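Local structure of flagellar regulatory protein C (Vibrio cholerae, 4QHS) at residues Asn220-Thr223 against Lys224-Tyr228. The protein probably activates sigma-54-dependent transcription of flagellar genes, using ATP hydrolysis by its heptameric AAA+ domain to remodel the polymerase complex. Residues are numbered along the deposited sequence; the frame is centred on the assembly and turned at random.
Sequences NAIT and KLLNY
Thr223 and Asn227 meet at the C-terminal end of helix 219-226, a short helix of the AAA+ lid domain, and illustrate how a helix end can be closed by a side chain as well as by the backbone. Thr223 O accepts two hydrogen bonds from the same residue: one from Asn227 N at 3.0 Å, bent to 132° at the hydrogen, and a straighter one from Asn227 ND2 at 3.1 Å (166°). The two donors come from opposite faces of the carbonyl plane, and the oxygen lies almost in the plane of the Asn227 amide, which helps to set the rotation of that group. Asn227 is also the first residue to leave helical geometry.

One residue earlier, Leu226 N donates to Ile222 O at 2.7 Å. On the flank of this turn Ile222 and Leu226 run side by side; Ile222 CG2, anti to its own nitrogen, comes within 3.9 Å of Leu226 CD1, and the pair lies against helix 195-208, Ile222 touching Glu196 and Leu226 touching Ile195. Farther out, Trp230 NE1 donates a hydrogen bond to Leu225 O, while Thr223 OG1 bonds back to Pro219 O. Beside that hydroxyl, the methyl Thr223 CG2 rests 3.5 Å from Asn227 ND2.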
# COMPACT_ATOMS: atom_id res chain seq x y z
N ASN A 220 6.50 7.27 -61.93
CA ASN A 220 6.76 5.98 -61.37
C ASN A 220 6.83 6.07 -59.87
O ASN A 220 6.62 5.10 -59.19
CB ASN A 220 8.07 5.45 -61.92
CG ASN A 220 7.88 4.54 -63.10
OD1 ASN A 220 6.80 4.47 -63.65
ND2 ASN A 220 8.93 3.86 -63.50
N ALA A 221 7.13 7.27 -59.39
CA ALA A 221 7.16 7.55 -57.97
C ALA A 221 5.75 7.75 -57.48
O ALA A 221 5.39 7.32 -56.42
CB ALA A 221 7.96 8.77 -57.71
N ILE A 222 4.94 8.39 -58.29
CA ILE A 222 3.57 8.59 -57.94
C ILE A 222 2.89 7.25 -57.75
O ILE A 222 2.17 7.03 -56.81
CB ILE A 222 2.86 9.32 -59.03
CG1 ILE A 222 3.47 10.69 -59.20
CG2 ILE A 222 1.43 9.46 -58.69
CD1 ILE A 222 2.78 11.71 -58.45
N THR A 223 3.14 6.36 -58.67
CA THR A 223 2.48 5.10 -58.65
C THR A 223 2.92 4.37 -57.40
O THR A 223 2.16 3.72 -56.75
CB THR A 223 2.86 4.32 -59.93
OG1 THR A 223 2.25 4.95 -61.05
CG2 THR A 223 2.39 2.91 -59.86
N LYS A 224 4.20 4.52 -57.09
CA LYS A 224 4.78 3.91 -55.92
C LYS A 224 4.12 4.46 -54.70
O LYS A 224 3.78 3.75 -53.80
CB LYS A 224 6.24 4.23 -55.88
CG LYS A 224 6.98 3.62 -54.77
CD LYS A 224 8.24 3.08 -55.30
CE LYS A 224 9.35 3.24 -54.35
NZ LYS A 224 10.62 3.26 -55.05
N LEU A 225 3.94 5.76 -54.69
CA LEU A 225 3.19 6.41 -53.60
C LEU A 225 1.72 5.94 -53.55
O LEU A 225 1.17 5.74 -52.47
CB LEU A 225 3.25 7.94 -53.74
CG LEU A 225 4.33 8.84 -53.11
CD1 LEU A 225 4.93 8.26 -51.82
CD2 LEU A 225 5.41 9.23 -54.07
N LEU A 226 1.08 5.78 -54.70
CA LEU A 226 -0.32 5.44 -54.72
C LEU A 226 -0.61 4.04 -54.29
O LEU A 226 -1.66 3.75 -53.83
CB LEU A 226 -0.90 5.64 -56.09
CG LEU A 226 -1.02 7.08 -56.54
CD1 LEU A 226 -1.64 7.13 -57.88
CD2 LEU A 226 -1.87 7.83 -55.59
N ASN A 227 0.34 3.15 -54.45
CA ASN A 227 0.09 1.75 -54.21
C ASN A 227 0.56 1.29 -52.86
O ASN A 227 0.77 0.12 -52.66
CB ASN A 227 0.76 0.90 -55.28
CG ASN A 227 -0.10 0.71 -56.53
OD1 ASN A 227 -0.93 -0.18 -56.59
ND2 ASN A 227 0.12 1.54 -57.52
N TYR A 228 0.74 2.19 -51.93
CA TYR A 228 1.20 1.81 -50.63
C TYR A 228 0.04 2.03 -49.72
O TYR A 228 -0.62 3.04 -49.84
CB TYR A 228 2.36 2.68 -50.23
CG TYR A 228 2.87 2.46 -48.85
CD1 TYR A 228 3.38 1.25 -48.48
CD2 TYR A 228 2.86 3.46 -47.92
CE1 TYR A 228 3.84 1.04 -47.24
CE2 TYR A 228 3.34 3.25 -46.67
CZ TYR A 228 3.83 2.04 -46.33
OH TYR A 228 4.30 1.82 -45.10